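ABC sugar (Ribose) transporter, periplasmic substrate-binding subunit (Rhodobacter sphaeroides, PDB 3L49) probably binds a sugar in the periplasm, as the soluble substrate-binding subunit of an ABC transporter of the ribose type. Local coordinates at residues Gly205-Leu210 and Pro227-Met232; Tyr108-Glu113 and Ala244-Ser249; Glu4-Gly9 and Arg261-Gln266; Pro77-Ile82 and Thr94-Ala99; Lys158-Glu163 and Gly190-Ile195. All coordinates share one frame; numbering follows the deposited sequence.

From the N terminus, Glu4-Gly9 opens contact 3, which closes only at Arg261-Gln266 and so encloses the other four. Contact 4 closes first, a short loop within the N-terminal lobe. Contact 2 opens next, at Tyr108-Glu113. Within its span, contact 5 and then contact 1 close in series in the C-terminal lobe, where they touch through Leu210 CD1 and Ile195 CD1, 4.2 Å apart. Contact 2, between the lobes, closes at Ala244-Ser249. No two contacts cross. Contact 3 ties strand 7-12 to the end of helix 248-263 and contact 4 a helix to a loop in one lobe; contact 1 joins two helices and contact 5 two sheet-edge segments in the other.

Contact 1 (Gly205-Leu210 and Pro227-Met232); sequences GATQAL and PEFVEM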
# COMPACT_ATOMS: atom_id res chain seq x y z
N GLY A 205 5.73 -11.70 8.61
CA GLY A 205 5.63 -12.19 9.98
C GLY A 205 4.66 -13.34 10.16
O GLY A 205 4.97 -14.32 10.83
N ALA A 206 3.48 -13.21 9.56
CA ALA A 206 2.43 -14.24 9.67
C ALA A 206 2.90 -15.58 9.12
O ALA A 206 2.65 -16.62 9.72
CB ALA A 206 1.15 -13.77 8.97
N THR A 207 3.60 -15.53 7.99
CA THR A 207 4.20 -16.71 7.36
C THR A 207 5.24 -17.35 8.27
O THR A 207 5.22 -18.58 8.46
CB THR A 207 4.82 -16.33 6.01
OG1 THR A 207 3.87 -15.58 5.25
CG2 THR A 207 5.23 -17.56 5.21
N GLN A 208 6.14 -16.53 8.82
CA GLN A 208 7.18 -16.99 9.75
C GLN A 208 6.58 -17.73 10.96
O GLN A 208 7.09 -18.80 11.34
CB GLN A 208 8.03 -15.82 10.21
CG GLN A 208 9.10 -15.38 9.20
CD GLN A 208 9.68 -14.00 9.52
OE1 GLN A 208 10.52 -13.48 8.77
NE2 GLN A 208 9.23 -13.41 10.63
N ALA A 209 5.50 -17.18 11.52
CA ALA A 209 4.77 -17.78 12.64
C ALA A 209 4.14 -19.13 12.32
O ALA A 209 4.25 -20.06 13.13
CB ALA A 209 3.69 -16.81 13.15
N LEU A 210 3.49 -19.23 11.17
CA LEU A 210 2.86 -20.49 10.72
C LEU A 210 3.90 -21.56 10.49
O LEU A 210 3.68 -22.73 10.83
CB LEU A 210 2.09 -20.27 9.40
CG LEU A 210 0.82 -19.42 9.40
CD1 LEU A 210 0.33 -19.23 7.97
CD2 LEU A 210 -0.28 -20.03 10.27
N PRO A 227 10.55 -8.03 -1.74
CA PRO A 227 11.44 -9.14 -2.10
C PRO A 227 11.38 -10.36 -1.18
O PRO A 227 11.41 -11.49 -1.67
CB PRO A 227 12.83 -8.51 -2.05
CG PRO A 227 12.59 -7.10 -2.43
CD PRO A 227 11.27 -6.74 -1.80
N GLU A 228 11.24 -10.13 0.13
CA GLU A 228 11.09 -11.21 1.12
C GLU A 228 9.78 -11.99 0.99
O GLU A 228 9.78 -13.21 1.15
CB GLU A 228 11.29 -10.70 2.56
CG GLU A 228 11.34 -9.17 2.71
CD GLU A 228 11.55 -8.69 4.16
OE1 GLU A 228 11.54 -7.46 4.38
OE2 GLU A 228 11.71 -9.54 5.06
N PHE A 229 8.67 -11.32 0.69
CA PHE A 229 7.40 -12.03 0.53
C PHE A 229 7.27 -12.77 -0.81
O PHE A 229 6.74 -13.88 -0.87
CB PHE A 229 6.18 -11.15 0.82
CG PHE A 229 4.93 -11.95 1.08
CD1 PHE A 229 4.76 -12.64 2.28
CD2 PHE A 229 3.92 -12.03 0.12
CE1 PHE A 229 3.61 -13.38 2.53
CE2 PHE A 229 2.76 -12.76 0.36
CZ PHE A 229 2.60 -13.44 1.56
N VAL A 230 7.76 -12.15 -1.88
CA VAL A 230 7.86 -12.78 -3.21
C VAL A 230 8.62 -14.11 -3.15
O VAL A 230 8.12 -15.14 -3.60
CB VAL A 230 8.53 -11.82 -4.22
CG1 VAL A 230 8.82 -12.51 -5.55
CG2 VAL A 230 7.65 -10.62 -4.46
N GLU A 231 9.80 -14.08 -2.54
CA GLU A 231 10.64 -15.26 -2.35
C GLU A 231 9.95 -16.36 -1.53
O GLU A 231 10.14 -17.54 -1.79
CB GLU A 231 11.95 -14.85 -1.69
CG GLU A 231 13.13 -15.72 -2.07
CD GLU A 231 14.39 -15.40 -1.29
OE1 GLU A 231 14.44 -14.33 -0.63
OE2 GLU A 231 15.34 -16.22 -1.34
N MET A 232 9.16 -15.95 -0.53
CA MET A 232 8.33 -16.87 0.26
C MET A 232 7.21 -17.51 -0.56
O MET A 232 6.91 -18.70 -0.39
CB MET A 232 7.72 -16.13 1.46
CG MET A 232 8.64 -15.93 2.66
SD MET A 232 7.91 -14.74 3.80
CE MET A 232 8.83 -15.11 5.29
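Met232 reaches tip to tip toward Thr207, joining helix 200-212 to helix 227-234, two neighbouring helices of the Rossmann-like alpha/beta layering in the C-terminal lobe. The sulfur sits equally far from two carbons of the Thr207 side chain: SD is 4.1 Å from CB and from CG2. Beyond it the Met232 and Gln208 side chains cross at about a right angle, CE 3.9 Å from Gln208 CG. Thr207 OG1 approaches the rim of the Phe229 ring close to its plane, 3.5 Å from CE1. Methionine suits an interhelix spacing this wide because its chain is long and flexible and its sulfur is soft; the short helix segments approach no closer than 11.3 Å between axes, at 43°. Shortening Met232 to an alanine would remove SD and CE and is likely to leave Thr207 CG2 and Gln208 CG without their partner from helix 227-234.

Behind these residues Met232 and Phe229 also rest on Ala240 of strand 240-245, so the helix is held against the sheet. Threonine serves two purposes. Its methyl, anti to the backbone N (chi1, measured to OG1, is -49°), faces the sulfur, while its OG1 is hydrogen-bonded to Met203 O and to Thr220 OG1.

Contact 2 (Tyr108-Glu113 and Ala244-Ser249); sequences YSIGAE and AAQQPS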
# COMPACT_ATOMS: atom_id res chain seq x y z
N TYR A 108 -8.59 -1.89 -7.25
CA TYR A 108 -9.89 -2.53 -7.43
C TYR A 108 -9.75 -3.94 -7.99
O TYR A 108 -10.35 -4.87 -7.48
CB TYR A 108 -10.75 -1.68 -8.37
CG TYR A 108 -11.00 -0.27 -7.90
CD1 TYR A 108 -10.15 0.78 -8.26
CD2 TYR A 108 -12.09 0.02 -7.09
CE1 TYR A 108 -10.38 2.07 -7.83
CE2 TYR A 108 -12.33 1.31 -6.66
CZ TYR A 108 -11.48 2.33 -7.03
OH TYR A 108 -11.74 3.61 -6.60
N SER A 109 -8.95 -4.07 -9.05
CA SER A 109 -8.61 -5.37 -9.65
C SER A 109 -7.76 -6.17 -8.68
O SER A 109 -8.07 -7.32 -8.38
CB SER A 109 -7.83 -5.19 -10.97
OG SER A 109 -8.58 -4.49 -11.95
N ILE A 110 -6.68 -5.54 -8.21
CA ILE A 110 -5.78 -6.11 -7.21
C ILE A 110 -6.55 -6.69 -6.03
O ILE A 110 -6.37 -7.86 -5.70
CB ILE A 110 -4.74 -5.07 -6.74
CG1 ILE A 110 -3.60 -4.94 -7.76
CG2 ILE A 110 -4.17 -5.39 -5.35
CD1 ILE A 110 -2.80 -3.66 -7.62
N GLY A 111 -7.44 -5.89 -5.45
CA GLY A 111 -8.17 -6.29 -4.26
C GLY A 111 -9.04 -7.49 -4.54
O GLY A 111 -9.10 -8.42 -3.73
N ALA A 112 -9.69 -7.47 -5.70
CA ALA A 112 -10.59 -8.55 -6.10
C ALA A 112 -9.83 -9.83 -6.42
O ALA A 112 -10.14 -10.87 -5.83
CB ALA A 112 -11.46 -8.11 -7.29
N GLU A 113 -8.85 -9.75 -7.31
CA GLU A 113 -8.08 -10.92 -7.75
C GLU A 113 -7.37 -11.66 -6.62
O GLU A 113 -7.38 -12.89 -6.59
CB GLU A 113 -7.07 -10.56 -8.84
CG GLU A 113 -7.72 -10.36 -10.20
CD GLU A 113 -6.77 -9.77 -11.23
OE1 GLU A 113 -5.63 -10.28 -11.36
OE2 GLU A 113 -7.17 -8.81 -11.91
N ALA A 244 0.13 -9.57 -4.73
CA ALA A 244 -0.08 -8.62 -5.81
C ALA A 244 1.16 -7.74 -5.94
O ALA A 244 1.35 -6.80 -5.17
CB ALA A 244 -1.32 -7.78 -5.55
N ALA A 245 2.01 -8.05 -6.91
CA ALA A 245 3.28 -7.34 -7.07
C ALA A 245 3.15 -6.04 -7.86
O ALA A 245 2.86 -6.07 -9.06
CB ALA A 245 4.30 -8.24 -7.71
N GLN A 246 3.39 -4.92 -7.18
CA GLN A 246 3.26 -3.58 -7.76
C GLN A 246 4.59 -3.05 -8.28
O GLN A 246 5.64 -3.64 -8.06
CB GLN A 246 2.76 -2.61 -6.70
CG GLN A 246 1.38 -2.89 -6.15
CD GLN A 246 0.95 -1.79 -5.21
OE1 GLN A 246 0.32 -0.82 -5.61
NE2 GLN A 246 1.36 -1.90 -3.95
N GLN A 247 4.55 -1.90 -8.96
CA GLN A 247 5.77 -1.23 -9.41
C GLN A 247 5.93 0.18 -8.82
O GLN A 247 5.67 1.17 -9.51
CB GLN A 247 5.78 -1.15 -10.94
CG GLN A 247 5.75 -2.50 -11.65
CD GLN A 247 5.20 -2.41 -13.06
OE1 GLN A 247 5.30 -1.37 -13.72
NE2 GLN A 247 4.62 -3.50 -13.54
N PRO A 248 6.35 0.28 -7.53
CA PRO A 248 6.53 1.60 -6.88
C PRO A 248 7.50 2.54 -7.61
O PRO A 248 7.23 3.74 -7.68
CB PRO A 248 7.07 1.24 -5.49
CG PRO A 248 7.56 -0.16 -5.60
CD PRO A 248 6.63 -0.81 -6.57
N SER A 249 8.58 1.99 -8.16
CA SER A 249 9.51 2.78 -8.96
C SER A 249 8.86 3.38 -10.21
O SER A 249 9.18 4.51 -10.61
CB SER A 249 10.75 1.97 -9.34
OG SER A 249 11.57 1.78 -8.20
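The hinge between the two lobes of a periplasmic binding protein is the setting here: strand 240-245 ends in the C-terminal lobe, and the chain then crosses to helix 248-263 of the N-terminal lobe. Helix 107-122 packs beside that exit through Ile110. Its CG2 methyl meets the CB of Ala244 at 3.7 Å, an apolar contact between two buried side chains. With chi1 at -80°, CG2 lies anti to the backbone N and is carried to the alanine, while the other branch leads CD1 farther along the crossing chain, 4.5 Å from Gln246 CG, a looser approach.

Each residue fits its place. Alanine keeps the strand close to the helix, its CA only 6.4 Å from Ile110 CA, and a beta-branched isoleucine can touch two points of the crossing chain at once. Val223 and Ala276 add further apolar cover to Ile110. Ala244 is also fixed through its backbone, hydrogen-bonded to Gly222 and Asp224.

Gln246 joins this apolar patch to a polar one: its CG belongs to the packing, but its amide looks into the cleft between the lobes, where the substrate of such proteins binds. There OE1 is hydrogen-bonded to Ser105 OG, and NE2 gives a hydrogen bond to OXT of an unidentified bound molecule, probably from the crystallisation liquor.

Contact 3 (Glu4-Gly9 and Arg261-Gln266); sequences EGKTIG and RHLAGQ
Arg261 O takes two backbone N-H groups as helix 248-263 ends: Gln266 N at 3.1 Å, and Ala264 N in a weak bond at 3.2 Å. Gly265 N returns to His262 O, also at 3.1 Å, which completes the pair of bonds of the Schellman motif that ends this helix. Gly265 is the C-prime residue, and its positive phi of 66° is a backbone shape that glycine, lacking a CB, takes with least strain.

Just before the turn, Leu263 points toward strand 7-12. Its CD1 meets Ile8 CD1 tip to tip at 4.0 Å, the apolar contact that carries this meeting. In Ile8 the torsions chi1 -46° and chi2 -59° fold CD1 out toward the leucine, while CG2 stays anti to the backbone N. Lys6, just before the strand and pointing to the same side, lends only its aliphatic chain: CD is 4.5 Å from Leu263 CD1. A lysine suits this border because its methylenes can cover a leucine while the ammonium group lies farther along the chain.

Lys6 and Ile8 are tied by backbone hydrogen bonds to Thr37, and Ile8 also to Ile39, which fixes the strand in its sheet. A helix packed on a parallel sheet, here through leucine and isoleucine methyls, belongs to the Rossmann-like alpha/beta architecture of periplasmic binding protein lobes.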
# COMPACT_ATOMS: atom_id res chain seq x y z
N GLU A 4 12.95 22.31 -15.81
CA GLU A 4 14.27 22.98 -15.71
C GLU A 4 14.36 24.17 -14.74
O GLU A 4 15.37 24.31 -14.04
CB GLU A 4 14.85 23.32 -17.09
CG GLU A 4 14.21 24.49 -17.81
CD GLU A 4 15.21 25.56 -18.21
OE1 GLU A 4 14.92 26.75 -17.98
OE2 GLU A 4 16.29 25.21 -18.74
N GLY A 5 13.33 24.99 -14.69
CA GLY A 5 13.34 26.11 -13.76
C GLY A 5 12.36 25.92 -12.63
O GLY A 5 11.83 26.89 -12.10
N LYS A 6 12.12 24.67 -12.27
CA LYS A 6 11.02 24.36 -11.35
C LYS A 6 11.49 23.67 -10.08
O LYS A 6 12.52 22.99 -10.05
CB LYS A 6 9.94 23.51 -12.03
CG LYS A 6 9.60 23.90 -13.48
CD LYS A 6 8.58 25.00 -13.60
CE LYS A 6 8.51 25.50 -15.05
NZ LYS A 6 7.30 26.31 -15.31
N THR A 7 10.71 23.87 -9.02
CA THR A 7 10.96 23.23 -7.74
C THR A 7 9.73 22.43 -7.36
O THR A 7 8.63 22.97 -7.32
CB THR A 7 11.26 24.27 -6.63
OG1 THR A 7 12.25 25.20 -7.09
CG2 THR A 7 11.76 23.58 -5.37
N ILE A 8 9.93 21.14 -7.11
CA ILE A 8 8.83 20.26 -6.74
C ILE A 8 9.06 19.72 -5.34
O ILE A 8 10.09 19.10 -5.07
CB ILE A 8 8.67 19.05 -7.73
CG1 ILE A 8 8.73 19.50 -9.20
CG2 ILE A 8 7.41 18.21 -7.41
CD1 ILE A 8 7.68 20.51 -9.65
N GLY A 9 8.10 19.96 -4.45
CA GLY A 9 8.12 19.37 -3.13
C GLY A 9 7.53 17.97 -3.10
O GLY A 9 6.56 17.68 -3.79
N ARG A 261 3.81 17.38 -17.01
CA ARG A 261 2.83 17.55 -18.09
C ARG A 261 1.95 18.75 -17.79
O ARG A 261 1.76 19.61 -18.65
CB ARG A 261 1.97 16.29 -18.25
CG ARG A 261 1.65 15.94 -19.68
CD ARG A 261 0.68 14.77 -19.78
NE ARG A 261 0.70 14.18 -21.12
CZ ARG A 261 0.02 14.64 -22.17
NH1 ARG A 261 -0.78 15.69 -22.06
NH2 ARG A 261 0.12 14.02 -23.34
N HIS A 262 1.43 18.79 -16.57
CA HIS A 262 0.54 19.84 -16.09
C HIS A 262 1.17 21.24 -16.17
O HIS A 262 0.50 22.21 -16.54
CB HIS A 262 0.13 19.53 -14.65
CG HIS A 262 -0.65 20.63 -13.99
ND1 HIS A 262 -2.00 20.81 -14.22
CD2 HIS A 262 -0.28 21.59 -13.12
CE1 HIS A 262 -2.42 21.85 -13.51
NE2 HIS A 262 -1.40 22.33 -12.83
N LEU A 263 2.45 21.32 -15.82
CA LEU A 263 3.14 22.60 -15.76
C LEU A 263 3.50 23.10 -17.16
O LEU A 263 3.68 24.31 -17.37
CB LEU A 263 4.38 22.50 -14.86
CG LEU A 263 4.13 22.31 -13.36
CD1 LEU A 263 5.41 22.01 -12.61
CD2 LEU A 263 3.41 23.50 -12.74
N ALA A 264 3.59 22.19 -18.12
CA ALA A 264 3.76 22.54 -19.52
C ALA A 264 2.41 22.84 -20.19
O ALA A 264 2.32 22.86 -21.42
CB ALA A 264 4.51 21.43 -20.26
N GLY A 265 1.37 23.08 -19.39
CA GLY A 265 0.03 23.41 -19.88
C GLY A 265 -0.67 22.30 -20.64
O GLY A 265 -1.41 22.55 -21.59
N GLN A 266 -0.45 21.06 -20.23
CA GLN A 266 -1.00 19.92 -20.95
C GLN A 266 -2.04 19.18 -20.13
O GLN A 266 -2.11 19.32 -18.91
CB GLN A 266 0.11 18.97 -21.40
CG GLN A 266 0.98 19.54 -22.51
CD GLN A 266 2.12 18.62 -22.87
OE1 GLN A 266 2.07 17.41 -22.65
NE2 GLN A 266 3.18 19.19 -23.45

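Contact 4 (Pro77-Ile82 and Thr94-Ala99); sequences PWLQKI and TATPHA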
# COMPACT_ATOMS: atom_id res chain seq x y z
N PRO A 77 -7.48 18.79 5.91
CA PRO A 77 -7.45 20.26 6.05
C PRO A 77 -6.15 20.90 5.55
O PRO A 77 -6.15 22.06 5.16
CB PRO A 77 -7.57 20.48 7.56
CG PRO A 77 -8.08 19.19 8.11
CD PRO A 77 -7.53 18.13 7.23
N TRP A 78 -5.07 20.13 5.55
CA TRP A 78 -3.77 20.63 5.11
C TRP A 78 -3.63 20.56 3.60
O TRP A 78 -2.99 21.42 2.99
CB TRP A 78 -2.63 19.90 5.85
CG TRP A 78 -2.73 20.20 7.32
CD1 TRP A 78 -3.23 19.38 8.29
CD2 TRP A 78 -2.40 21.44 7.96
NE1 TRP A 78 -3.21 20.02 9.50
CE2 TRP A 78 -2.71 21.29 9.33
CE3 TRP A 78 -1.87 22.66 7.52
CZ2 TRP A 78 -2.49 22.31 10.27
CZ3 TRP A 78 -1.66 23.67 8.45
CH2 TRP A 78 -1.97 23.49 9.80
N LEU A 79 -4.26 19.54 3.02
CA LEU A 79 -4.40 19.42 1.57
C LEU A 79 -5.25 20.56 1.01
O LEU A 79 -4.94 21.12 -0.04
CB LEU A 79 -5.02 18.07 1.21
CG LEU A 79 -4.26 16.79 1.58
CD1 LEU A 79 -5.06 15.56 1.22
CD2 LEU A 79 -2.87 16.72 0.94
N GLN A 80 -6.30 20.91 1.75
CA GLN A 80 -7.14 22.07 1.46
C GLN A 80 -6.33 23.38 1.44
O GLN A 80 -6.52 24.22 0.56
CB GLN A 80 -8.28 22.16 2.48
CG GLN A 80 -9.20 23.37 2.32
CD GLN A 80 -10.04 23.29 1.06
OE1 GLN A 80 -11.01 22.52 1.00
NE2 GLN A 80 -9.68 24.07 0.05
N LYS A 81 -5.42 23.53 2.41
CA LYS A 81 -4.55 24.71 2.48
C LYS A 81 -3.50 24.80 1.35
O LYS A 81 -3.11 25.92 0.98
CB LYS A 81 -3.90 24.84 3.86
CG LYS A 81 -4.81 25.49 4.90
CD LYS A 81 -4.48 25.03 6.32
CE LYS A 81 -5.55 25.47 7.32
NZ LYS A 81 -5.67 24.53 8.48
N ILE A 82 -3.07 23.66 0.82
CA ILE A 82 -2.24 23.64 -0.40
C ILE A 82 -3.03 24.21 -1.59
O ILE A 82 -2.50 24.99 -2.39
CB ILE A 82 -1.68 22.23 -0.75
CG1 ILE A 82 -0.85 21.67 0.41
CG2 ILE A 82 -0.80 22.27 -2.02
CD1 ILE A 82 -0.70 20.15 0.41
N THR A 94 -2.59 8.30 -2.63
CA THR A 94 -3.56 9.02 -1.81
C THR A 94 -4.72 9.52 -2.68
O THR A 94 -4.65 10.60 -3.27
CB THR A 94 -2.90 10.16 -1.00
OG1 THR A 94 -1.72 9.66 -0.36
CG2 THR A 94 -3.86 10.71 0.07
N ALA A 95 -5.78 8.72 -2.76
CA ALA A 95 -6.95 9.09 -3.55
C ALA A 95 -7.72 10.21 -2.87
O ALA A 95 -8.41 9.99 -1.87
CB ALA A 95 -7.84 7.89 -3.79
N THR A 96 -7.58 11.43 -3.40
CA THR A 96 -8.29 12.59 -2.88
C THR A 96 -8.75 13.55 -3.98
O THR A 96 -8.02 13.75 -4.96
CB THR A 96 -7.48 13.35 -1.75
OG1 THR A 96 -8.29 14.38 -1.18
CG2 THR A 96 -6.15 13.95 -2.27
N PRO A 97 -9.97 14.11 -3.85
CA PRO A 97 -10.46 15.21 -4.69
C PRO A 97 -9.57 16.47 -4.69
O PRO A 97 -9.63 17.26 -5.64
CB PRO A 97 -11.82 15.55 -4.07
CG PRO A 97 -12.24 14.30 -3.39
CD PRO A 97 -11.00 13.66 -2.89
N HIS A 98 -8.76 16.65 -3.65
CA HIS A 98 -7.85 17.79 -3.55
C HIS A 98 -6.74 17.76 -4.62
O HIS A 98 -6.12 18.78 -4.90
CB HIS A 98 -7.21 17.84 -2.15
CG HIS A 98 -8.17 18.14 -1.04
ND1 HIS A 98 -8.75 19.39 -0.87
CD2 HIS A 98 -8.63 17.38 -0.02
CE1 HIS A 98 -9.53 19.36 0.20
NE2 HIS A 98 -9.47 18.15 0.73
N ALA A 99 -6.51 16.59 -5.20
CA ALA A 99 -5.44 16.38 -6.18
C ALA A 99 -5.88 16.52 -7.65
O ALA A 99 -6.97 16.10 -8.02
CB ALA A 99 -4.79 15.02 -5.97
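The imidazole of His98 lies with one face against helix 72-84. Over that face Leu79 CB stands 4.2 Å from the ring centroid and 28° off the normal, a CH-pi contact, and Gln80 N is on the same side, displaced toward the rim. At the edge, in the ring plane, Gln80 OE1 comes within 3.6 Å of CE1, with the amide plane turned 87° from the ring. The glutamine chain reaches there because CG is anti to the backbone N (chi1 178°) and the chain then bends at chi2.

Both polar groups are held from beyond: His98 ND1 is hydrogen-bonded to Asn83 OD1, and Gln80 NE2 to Asp84 OD2. Farther along the leucine, CD1 packs against Thr96 CG2 at 4.0 Å, and Leu72 covers both residues. Thr96 also begins a type I beta turn that ends at Ala99, and its OG1 accepts a weak bond from His98 N at 3.4 Å. The turn thereby presents the ring to the helix.

A serine in place of His98 would probably leave Leu79 CB uncovered by any ring and Asn83 OD1 without its mate. Histidine suits the spot because one ring offers an apolar face and a polar rim. The bond to a carboxamide oxygen is consistent with a proton on ND1, and OE1 beside CE1 would face the electron-poor carbon of the ring.

Contact 5 (Lys158-Glu163 and Gly190-Ile195); sequences KIIEPE and GDVGAI
Ile160 has a chi1 of 27°, away from the staggered positions, and an extended chi2 of -153°; together they send CD1 over toward Val192. In the valine, chi1 of 46° sets CG2 anti to the backbone N, turned to receive that methyl. CD1 of Ile160 then sits 4.1 Å from Val192 CB and equally far from its CG2, the two side chains crossing at about a right angle. The same CD1 passes 4.3 Å from Asp191 O, near the backbone of the loop that leads into strand 194-197.

The two segments do not bond to each other, because strand 126-131 runs between them. Ile160 is hydrogen-bonded through its backbone to Val128, and Gly193 to Asn127, so the isoleucine bridges over an intervening strand at the outer edge of the parallel sheet in the C-terminal lobe. A long, branched side chain suits that distance: the CA atoms of Ile160 and Val192 are 8.3 Å apart. Ile218 lies against Val192 and extends the apolar patch.

Asp191 takes part by its backbone more than by its carboxylate, which turns away, OD2 being hydrogen-bonded to Asn188 ND2. Its carbonyl oxygen is hydrogen-bonded to Asn127 ND2, so it has a polar partner despite the methyl nearby. The contact is thus small and mainly dispersive, and the backbone bonds of Ile160 and Gly193 to strand 126-131, with Asn127 on Asp191 O, probably set the spacing.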
# COMPACT_ATOMS: atom_id res chain seq x y z
N LYS A 158 -15.59 -17.28 5.55
CA LYS A 158 -15.92 -16.26 6.55
C LYS A 158 -14.70 -15.60 7.19
O LYS A 158 -13.65 -16.21 7.34
CB LYS A 158 -16.87 -16.83 7.60
CG LYS A 158 -18.34 -16.82 7.15
CD LYS A 158 -19.23 -17.67 8.04
CE LYS A 158 -19.11 -19.15 7.71
NZ LYS A 158 -20.17 -19.96 8.37
N ILE A 159 -14.87 -14.32 7.54
CA ILE A 159 -13.86 -13.55 8.25
C ILE A 159 -14.05 -13.75 9.75
O ILE A 159 -15.14 -13.49 10.28
CB ILE A 159 -13.98 -12.04 7.88
CG1 ILE A 159 -13.59 -11.84 6.41
CG2 ILE A 159 -13.12 -11.17 8.78
CD1 ILE A 159 -13.98 -10.50 5.83
N ILE A 160 -13.01 -14.24 10.44
CA ILE A 160 -13.11 -14.42 11.90
C ILE A 160 -13.07 -13.12 12.69
O ILE A 160 -12.35 -12.18 12.34
CB ILE A 160 -12.13 -15.50 12.49
CG1 ILE A 160 -10.87 -15.67 11.63
CG2 ILE A 160 -12.88 -16.83 12.68
CD1 ILE A 160 -10.20 -17.07 11.70
N GLU A 161 -13.89 -13.07 13.73
CA GLU A 161 -14.02 -11.89 14.58
C GLU A 161 -13.11 -12.05 15.81
O GLU A 161 -13.08 -13.12 16.41
CB GLU A 161 -15.48 -11.70 15.03
CG GLU A 161 -16.52 -11.83 13.91
CD GLU A 161 -16.48 -10.67 12.90
OE1 GLU A 161 -16.16 -9.53 13.29
OE2 GLU A 161 -16.80 -10.91 11.71
N PRO A 162 -12.36 -10.99 16.17
CA PRO A 162 -12.27 -9.71 15.47
C PRO A 162 -11.16 -9.68 14.42
O PRO A 162 -10.39 -10.63 14.29
CB PRO A 162 -11.95 -8.73 16.60
CG PRO A 162 -11.19 -9.54 17.61
CD PRO A 162 -11.53 -11.01 17.39
N GLU A 163 -11.11 -8.59 13.66
CA GLU A 163 -10.02 -8.38 12.75
C GLU A 163 -8.86 -7.85 13.55
O GLU A 163 -9.04 -7.05 14.47
CB GLU A 163 -10.40 -7.38 11.66
CG GLU A 163 -11.32 -7.96 10.60
CD GLU A 163 -12.18 -6.91 9.93
OE1 GLU A 163 -13.28 -7.28 9.47
OE2 GLU A 163 -11.77 -5.72 9.88
N GLY A 190 -8.89 -27.24 10.86
CA GLY A 190 -9.73 -26.56 9.88
C GLY A 190 -10.34 -25.25 10.33
O GLY A 190 -11.18 -24.68 9.63
N ASP A 191 -9.92 -24.75 11.49
CA ASP A 191 -10.52 -23.55 12.10
C ASP A 191 -10.12 -22.25 11.41
O ASP A 191 -10.87 -21.29 11.38
CB ASP A 191 -10.17 -23.46 13.59
CG ASP A 191 -10.77 -24.59 14.43
OD1 ASP A 191 -11.64 -25.34 13.92
OD2 ASP A 191 -10.37 -24.72 15.61
N VAL A 192 -8.91 -22.23 10.87
CA VAL A 192 -8.40 -21.07 10.15
C VAL A 192 -7.67 -21.61 8.92
O VAL A 192 -6.96 -22.62 9.00
CB VAL A 192 -7.55 -20.14 11.07
CG1 VAL A 192 -6.56 -20.93 11.92
CG2 VAL A 192 -6.86 -19.00 10.28
N GLY A 193 -7.87 -20.96 7.78
CA GLY A 193 -7.36 -21.49 6.52
C GLY A 193 -6.63 -20.48 5.67
O GLY A 193 -5.94 -20.85 4.72
N ALA A 194 -6.77 -19.21 6.02
CA ALA A 194 -6.15 -18.13 5.25
C ALA A 194 -5.87 -16.92 6.13
O ALA A 194 -6.54 -16.71 7.14
CB ALA A 194 -7.03 -17.73 4.08
N ILE A 195 -4.86 -16.14 5.75
CA ILE A 195 -4.58 -14.87 6.42
C ILE A 195 -4.39 -13.78 5.36
O ILE A 195 -3.66 -13.96 4.39
CB ILE A 195 -3.34 -14.94 7.38
CG1 ILE A 195 -3.45 -16.12 8.36
CG2 ILE A 195 -3.18 -13.65 8.17
CD1 ILE A 195 -2.31 -16.23 9.39